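PDB 2BA9: putative aminooxidase from Propionibacterium acnes, which isomerises polyunsaturated fatty acids, producing conjugated linoleic acid, with a bound FAD in a fold of the flavin-containing amine oxidoreductase family. Local coordinates for residues Arg55-Ile61 with Ala202-Ala207; Ile61-Tyr67 with Asp197-Trp201. All blocks are in the same frame, centred on the assembly; numbering follows the deposited sequence.

Contact 1 of 2, residues Arg55-Ile61 with Ala202-Ala207; sequences RYEMGAI and ADGTQA. With FAD (flavin-adenine dinucleotide), chain D.
The irregular loop R55-I61 runs past the N-terminal part of helix 204-215; CA atoms come closest at R55-D203 (5.9 Å) and I61-T205 (6.0 Å). At A202 the carbonyl O accepts from a water (2.6 Å) that accepts from R55 N (2.9 Å). The O of D203 lies over one face of the R55 guanidinium, 3.0 Å from NH1 but at a poor angle for bonding, while its OD1 takes a second water. G204 has a positive phi (85°), which favours glycine, and its CA lies 3.3 Å from E57 OE2. T205 carries the main bonds: its N donates to E57 OE2 (2.7 Å), and its OG1, on a p rotamer, donates to A60 O (2.7 Å). E57 reaches this amide with m,m chi angles, its OE1 also hydrogen-bonded to S48. Q206 OE1 receives a weak bond from R55 NH2 (3.2 Å) and a stronger one from S48 N; R55 NE donates to S48 O and the guanidinium forms a salt bridge with E210. A207 CB abuts R55 NH1 at 3.7 Å. A60 CA lies 3.4 Å from FAD C5X. Thus E57 and T205 join the flavin-contacting loop M58-A60 to this helix in an amine-oxidoreductase-type FAD fold.

Contact 2 of 2, residues Ile61-Tyr67 with Asp197-Trp201; sequences IMGVPSY and DLWTW. With FAD (flavin-adenine dinucleotide), chain D.
W199 lays one indole face against the V64-P65 peptide (V64 O and P65 N), with P65 CA 3.4 Å from CZ2 and Y67 CB 3.6 Å from CZ3. Its chi1 is -61° and chi2 -13°. The two extended backbones run antiparallel, with CA pairs M62-T200 (4.9 Å), G63-W199 (4.8 Å) and V64-L198 (4.9 Å). G63 and W199 form a single hydrogen-bonded bridge: G63 N to W199 O is 3.1 Å, W199 N to G63 O 2.8 Å. CA-H...O contacts flank it, from M62 CA to W199 O (3.0 Å) and L198 CA to G63 O (3.4 Å). A side chain on G63 would collide with the Y67 ring. L198 CD2 meets V64 CG1 (3.6 Å) and M62 SD (4.1 Å), and F193 of helix 187-195 packs on M62. The edge of the W201 ring approaches I61 O, 3.5 Å from CE3; a water joins I61 O to W201 N, 2.9 Å from each. A type I turn from V64 to Y67, closed by Y67 N to V64 O (2.9 Å), brings Y67 to the N-cap position of helix 68-77. Its OH donates to FAD O2 (2.7 Å), and M62 O stands 3.1 Å from FAD N3. Backbone pairing and apolar packing thus hold a segment that places M62 O and Y67 OH at the pyrimidine end of the isoalloxazine.

How the contacts relate
The contacts share I61 and continue one another: 55-61 and 61-67 form one unbroken run, as do 202-207 and 197-201, so contact 2 is nested within the loop that contact 1 closes. Their centres are 12 Å apart, and they touch where T205 CG2 lies 4.3 Å from M62 N. Along the flavin they divide the ring system. In contact 1, G59 lies against the dimethylbenzene ring, its C 3.5 Å from FAD C7, and A60 against the central ring, whereas contact 2 serves the pyrimidine end through M62 and Y67. The dodecaethylene glycol hydrogen-bonded to I61 N, probably from crystallisation, may mark a pocket beside this shared residue.

Contact 1 of 2, residues Arg55-Ile61 with Ala202-Ala207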
# COMPACT_ATOMS: atom_id res chain seq x y z
N ARG A 55 -7.52 -15.27 -12.91
CA ARG A 55 -7.33 -14.70 -11.60
C ARG A 55 -7.86 -13.28 -11.52
O ARG A 55 -7.67 -12.47 -12.44
CB ARG A 55 -5.85 -14.74 -11.19
CG ARG A 55 -5.26 -16.15 -11.20
CD ARG A 55 -3.78 -16.17 -10.97
NE ARG A 55 -3.42 -15.94 -9.57
CZ ARG A 55 -2.19 -16.10 -9.07
NH1 ARG A 55 -1.18 -16.49 -9.84
NH2 ARG A 55 -1.97 -15.88 -7.78
N TYR A 56 -8.51 -12.97 -10.41
CA TYR A 56 -8.93 -11.61 -10.15
C TYR A 56 -8.11 -11.07 -8.98
O TYR A 56 -7.39 -11.82 -8.32
CB TYR A 56 -10.43 -11.54 -9.87
CG TYR A 56 -10.90 -12.34 -8.67
CD1 TYR A 56 -11.09 -11.72 -7.44
CD2 TYR A 56 -11.17 -13.69 -8.77
CE1 TYR A 56 -11.54 -12.43 -6.34
CE2 TYR A 56 -11.62 -14.41 -7.68
CZ TYR A 56 -11.80 -13.78 -6.46
OH TYR A 56 -12.24 -14.50 -5.37
N GLU A 57 -8.22 -9.77 -8.74
CA GLU A 57 -7.41 -9.10 -7.74
C GLU A 57 -8.31 -8.74 -6.56
O GLU A 57 -9.31 -8.01 -6.69
CB GLU A 57 -6.75 -7.85 -8.31
CG GLU A 57 -5.82 -8.05 -9.52
CD GLU A 57 -4.42 -8.58 -9.17
OE1 GLU A 57 -4.28 -9.33 -8.17
OE2 GLU A 57 -3.45 -8.24 -9.91
N MET A 58 -7.96 -9.28 -5.40
CA MET A 58 -8.52 -8.84 -4.14
C MET A 58 -7.67 -7.73 -3.53
O MET A 58 -8.09 -7.04 -2.59
CB MET A 58 -8.66 -10.03 -3.18
CG MET A 58 -9.88 -10.91 -3.49
SD MET A 58 -11.50 -10.06 -3.41
CE MET A 58 -11.42 -9.42 -1.73
N GLY A 59 -6.47 -7.53 -4.06
CA GLY A 59 -5.57 -6.47 -3.57
C GLY A 59 -5.00 -5.61 -4.68
O GLY A 59 -5.72 -5.21 -5.61
N ALA A 60 -3.69 -5.33 -4.58
CA ALA A 60 -2.98 -4.58 -5.61
C ALA A 60 -3.31 -5.06 -7.00
O ALA A 60 -3.45 -6.27 -7.24
CB ALA A 60 -1.47 -4.63 -5.38
N ILE A 61 -3.43 -4.09 -7.90
CA ILE A 61 -3.69 -4.31 -9.31
C ILE A 61 -2.52 -3.84 -10.20
O ILE A 61 -2.12 -4.53 -11.13
CB ILE A 61 -4.92 -3.51 -9.78
CG1 ILE A 61 -6.13 -3.81 -8.88
CG2 ILE A 61 -5.20 -3.80 -11.26
CD1 ILE A 61 -7.32 -2.88 -9.11
N ALA A 202 -1.60 -10.34 -15.99
CA ALA A 202 -2.65 -11.33 -16.35
C ALA A 202 -2.90 -12.33 -15.23
O ALA A 202 -4.05 -12.64 -14.91
CB ALA A 202 -2.28 -12.10 -17.63
N ASP A 203 -1.80 -12.81 -14.64
CA ASP A 203 -1.85 -13.80 -13.56
C ASP A 203 -1.83 -13.14 -12.19
O ASP A 203 -1.56 -13.80 -11.18
CB ASP A 203 -0.70 -14.80 -13.71
CG ASP A 203 -0.96 -15.80 -14.83
OD1 ASP A 203 -1.94 -16.59 -14.73
OD2 ASP A 203 -0.19 -15.79 -15.83
N GLY A 204 -2.12 -11.85 -12.15
CA GLY A 204 -2.27 -11.13 -10.90
C GLY A 204 -0.97 -10.62 -10.31
O GLY A 204 0.11 -11.17 -10.58
N THR A 205 -1.08 -9.56 -9.50
CA THR A 205 0.08 -9.01 -8.83
C THR A 205 0.70 -10.09 -7.93
O THR A 205 1.92 -10.12 -7.77
CB THR A 205 -0.23 -7.74 -8.01
OG1 THR A 205 -1.32 -7.99 -7.11
CG2 THR A 205 -0.60 -6.57 -8.92
N GLN A 206 -0.12 -11.00 -7.39
CA GLN A 206 0.38 -12.05 -6.49
C GLN A 206 1.39 -12.98 -7.17
O GLN A 206 2.33 -13.45 -6.53
CB GLN A 206 -0.78 -12.86 -5.90
CG GLN A 206 -0.35 -13.89 -4.83
CD GLN A 206 -1.52 -14.64 -4.21
OE1 GLN A 206 -2.60 -14.76 -4.81
NE2 GLN A 206 -1.31 -15.15 -2.99
N ALA A 207 1.20 -13.22 -8.47
CA ALA A 207 1.98 -14.22 -9.21
C ALA A 207 3.49 -14.03 -9.10
O ALA A 207 4.21 -14.99 -8.87
CB ALA A 207 1.58 -14.22 -10.69
PA FAD D . 1.57 -6.93 3.28
O1A FAD D . 1.34 -6.94 1.80
O2A FAD D . 0.37 -6.62 4.15
O5B FAD D . 2.09 -8.37 3.72
C5B FAD D . 2.42 -8.55 5.08
C4B FAD D . 2.66 -10.02 5.36
O4B FAD D . 3.03 -10.17 6.72
C3B FAD D . 1.42 -10.87 5.10
O3B FAD D . 1.74 -11.93 4.23
C2B FAD D . 0.99 -11.32 6.47
O2B FAD D . 0.27 -12.55 6.46
C1B FAD D . 2.33 -11.28 7.23
N9A FAD D . 2.09 -11.17 8.68
C8A FAD D . 1.33 -10.23 9.34
N7A FAD D . 1.35 -10.51 10.68
C5A FAD D . 2.12 -11.61 10.88
C6A FAD D . 2.48 -12.35 12.02
N6A FAD D . 2.35 -11.76 13.26
N1A FAD D . 3.33 -13.44 11.88
C2A FAD D . 3.77 -13.85 10.63
N3A FAD D . 3.41 -13.12 9.51
C4A FAD D . 2.59 -12.04 9.62
N1 FAD D . 0.14 -1.34 -4.17
C2 FAD D . 0.66 -0.76 -5.31
O2 FAD D . 1.88 -0.63 -5.43
N3 FAD D . -0.19 -0.30 -6.29
C4 FAD D . -1.56 -0.45 -6.15
O4 FAD D . -2.29 -0.05 -7.07
C4X FAD D . -2.08 -1.05 -5.00
N5 FAD D . -3.45 -1.20 -4.82
C5X FAD D . -3.96 -1.93 -3.77
C6 FAD D . -5.33 -2.18 -3.68
C7 FAD D . -5.83 -2.95 -2.64
C7M FAD D . -7.31 -3.22 -2.59
C8 FAD D . -4.97 -3.46 -1.67
C8M FAD D . -5.46 -4.29 -0.53
C9 FAD D . -3.60 -3.20 -1.76
C9A FAD D . -3.09 -2.42 -2.80
N10 FAD D . -1.71 -2.13 -2.90
C10 FAD D . -1.21 -1.51 -4.02
C1' FAD D . -0.84 -2.15 -1.69
C2' FAD D . 0.11 -3.35 -1.70
O2' FAD D . -0.58 -4.57 -1.99
C3' FAD D . 0.78 -3.41 -0.33
O3' FAD D . 1.32 -2.13 -0.02
C4' FAD D . 1.85 -4.49 -0.30
O4' FAD D . 1.27 -5.79 -0.33
C5' FAD D . 2.70 -4.28 0.95
O5' FAD D . 3.49 -5.41 1.18
P FAD D . 4.05 -5.71 2.67
O1P FAD D . 4.83 -7.02 2.69
O2P FAD D . 4.87 -4.55 3.10
O3P FAD D . 2.75 -5.90 3.61
O HOH W 1 -5.45 -14.81 -14.90
O HOH W 2 -1.56 -18.23 -12.69

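Contact 2 of 2, residues Ile61-Tyr67 with Asp197-Trp201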
# COMPACT_ATOMS: atom_id res chain seq x y z
N ILE A 61 -3.43 -4.09 -7.90
CA ILE A 61 -3.69 -4.31 -9.31
C ILE A 61 -2.52 -3.84 -10.20
O ILE A 61 -2.12 -4.53 -11.13
CB ILE A 61 -4.92 -3.51 -9.78
CG1 ILE A 61 -6.13 -3.81 -8.88
CG2 ILE A 61 -5.20 -3.80 -11.26
CD1 ILE A 61 -7.32 -2.88 -9.11
N MET A 62 -2.00 -2.66 -9.90
CA MET A 62 -1.17 -1.94 -10.87
C MET A 62 0.14 -1.37 -10.34
O MET A 62 0.36 -1.27 -9.13
CB MET A 62 -1.98 -0.79 -11.48
CG MET A 62 -2.35 0.35 -10.54
SD MET A 62 -3.71 1.35 -11.20
CE MET A 62 -5.13 0.27 -10.90
N GLY A 63 0.99 -0.99 -11.30
CA GLY A 63 2.20 -0.22 -11.06
C GLY A 63 2.38 0.82 -12.17
O GLY A 63 1.52 0.96 -13.05
N VAL A 64 3.49 1.54 -12.10
CA VAL A 64 3.87 2.50 -13.14
C VAL A 64 5.29 2.17 -13.59
O VAL A 64 5.98 1.41 -12.90
CB VAL A 64 3.77 3.98 -12.66
CG1 VAL A 64 2.32 4.45 -12.68
CG2 VAL A 64 4.41 4.15 -11.28
N PRO A 65 5.72 2.71 -14.76
CA PRO A 65 7.04 2.41 -15.32
C PRO A 65 8.20 2.78 -14.42
O PRO A 65 9.29 2.26 -14.60
CB PRO A 65 7.10 3.24 -16.61
CG PRO A 65 5.69 3.50 -16.96
CD PRO A 65 4.95 3.59 -15.66
N SER A 66 7.95 3.69 -13.47
CA SER A 66 8.96 4.08 -12.48
C SER A 66 9.05 3.09 -11.29
O SER A 66 9.69 3.38 -10.29
CB SER A 66 8.72 5.52 -11.96
OG SER A 66 7.47 5.67 -11.30
N TYR A 67 8.42 1.92 -11.41
CA TYR A 67 8.53 0.89 -10.36
C TYR A 67 9.85 0.12 -10.53
O TYR A 67 9.85 -1.08 -10.79
CB TYR A 67 7.33 -0.07 -10.41
CG TYR A 67 6.14 0.31 -9.53
CD1 TYR A 67 5.84 1.65 -9.26
CD2 TYR A 67 5.32 -0.68 -9.00
CE1 TYR A 67 4.76 1.98 -8.44
CE2 TYR A 67 4.24 -0.36 -8.20
CZ TYR A 67 3.96 0.97 -7.93
OH TYR A 67 2.88 1.27 -7.12
N ASP A 197 -0.52 5.23 -18.19
CA ASP A 197 0.67 4.41 -18.46
C ASP A 197 0.88 3.51 -17.23
O ASP A 197 1.71 3.80 -16.36
CB ASP A 197 1.87 5.33 -18.75
CG ASP A 197 3.05 4.60 -19.38
OD1 ASP A 197 2.90 3.45 -19.87
OD2 ASP A 197 4.15 5.20 -19.40
N LEU A 198 0.12 2.42 -17.18
CA LEU A 198 -0.02 1.61 -15.96
C LEU A 198 0.20 0.11 -16.21
O LEU A 198 -0.35 -0.46 -17.16
CB LEU A 198 -1.42 1.82 -15.38
CG LEU A 198 -1.72 3.22 -14.85
CD1 LEU A 198 -3.22 3.47 -14.76
CD2 LEU A 198 -1.06 3.43 -13.50
N TRP A 199 1.00 -0.52 -15.35
CA TRP A 199 1.23 -1.96 -15.43
C TRP A 199 0.12 -2.76 -14.75
O TRP A 199 -0.36 -2.38 -13.68
CB TRP A 199 2.54 -2.35 -14.75
CG TRP A 199 3.77 -1.75 -15.30
CD1 TRP A 199 3.93 -1.10 -16.48
CD2 TRP A 199 5.07 -1.80 -14.69
NE1 TRP A 199 5.23 -0.72 -16.64
CE2 TRP A 199 5.95 -1.14 -15.55
CE3 TRP A 199 5.56 -2.34 -13.49
CZ2 TRP A 199 7.31 -1.01 -15.26
CZ3 TRP A 199 6.89 -2.21 -13.21
CH2 TRP A 199 7.76 -1.55 -14.08
N THR A 200 -0.26 -3.86 -15.37
CA THR A 200 -1.11 -4.88 -14.77
C THR A 200 -0.55 -6.23 -15.16
O THR A 200 0.26 -6.34 -16.09
CB THR A 200 -2.59 -4.82 -15.24
OG1 THR A 200 -2.67 -5.10 -16.65
CG2 THR A 200 -3.21 -3.45 -14.95
N TRP A 201 -1.01 -7.27 -14.46
CA TRP A 201 -0.50 -8.62 -14.66
C TRP A 201 -1.67 -9.57 -14.90
O TRP A 201 -2.61 -9.60 -14.11
CB TRP A 201 0.33 -9.02 -13.44
CG TRP A 201 1.58 -8.21 -13.32
CD1 TRP A 201 2.80 -8.51 -13.83
CD2 TRP A 201 1.72 -6.94 -12.68
NE1 TRP A 201 3.70 -7.53 -13.54
CE2 TRP A 201 3.07 -6.55 -12.84
CE3 TRP A 201 0.85 -6.10 -11.98
CZ2 TRP A 201 3.56 -5.34 -12.33
CZ3 TRP A 201 1.35 -4.90 -11.48
CH2 TRP A 201 2.69 -4.54 -11.64
PA FAD D . 1.57 -6.93 3.28
O1A FAD D . 1.34 -6.94 1.80
O2A FAD D . 0.37 -6.62 4.15
O5B FAD D . 2.09 -8.37 3.72
C5B FAD D . 2.42 -8.55 5.08
C4B FAD D . 2.66 -10.02 5.36
O4B FAD D . 3.03 -10.17 6.72
C3B FAD D . 1.42 -10.87 5.10
O3B FAD D . 1.74 -11.93 4.23
C2B FAD D . 0.99 -11.32 6.47
O2B FAD D . 0.27 -12.55 6.46
C1B FAD D . 2.33 -11.28 7.23
N9A FAD D . 2.09 -11.17 8.68
C8A FAD D . 1.33 -10.23 9.34
N7A FAD D . 1.35 -10.51 10.68
C5A FAD D . 2.12 -11.61 10.88
C6A FAD D . 2.48 -12.35 12.02
N6A FAD D . 2.35 -11.76 13.26
N1A FAD D . 3.33 -13.44 11.88
C2A FAD D . 3.77 -13.85 10.63
N3A FAD D . 3.41 -13.12 9.51
C4A FAD D . 2.59 -12.04 9.62
N1 FAD D . 0.14 -1.34 -4.17
C2 FAD D . 0.66 -0.76 -5.31
O2 FAD D . 1.88 -0.63 -5.43
N3 FAD D . -0.19 -0.30 -6.29
C4 FAD D . -1.56 -0.45 -6.15
O4 FAD D . -2.29 -0.05 -7.07
C4X FAD D . -2.08 -1.05 -5.00
N5 FAD D . -3.45 -1.20 -4.82
C5X FAD D . -3.96 -1.93 -3.77
C6 FAD D . -5.33 -2.18 -3.68
C7 FAD D . -5.83 -2.95 -2.64
C7M FAD D . -7.31 -3.22 -2.59
C8 FAD D . -4.97 -3.46 -1.67
C8M FAD D . -5.46 -4.29 -0.53
C9 FAD D . -3.60 -3.20 -1.76
C9A FAD D . -3.09 -2.42 -2.80
N10 FAD D . -1.71 -2.13 -2.90
C10 FAD D . -1.21 -1.51 -4.02
C1' FAD D . -0.84 -2.15 -1.69
C2' FAD D . 0.11 -3.35 -1.70
O2' FAD D . -0.58 -4.57 -1.99
C3' FAD D . 0.78 -3.41 -0.33
O3' FAD D . 1.32 -2.13 -0.02
C4' FAD D . 1.85 -4.49 -0.30
O4' FAD D . 1.27 -5.79 -0.33
C5' FAD D . 2.70 -4.28 0.95
O5' FAD D . 3.49 -5.41 1.18
P FAD D . 4.05 -5.71 2.67
O1P FAD D . 4.83 -7.02 2.69
O2P FAD D . 4.87 -4.55 3.10
O3P FAD D . 2.75 -5.90 3.61
O HOH W 3 -3.01 -6.97 -12.36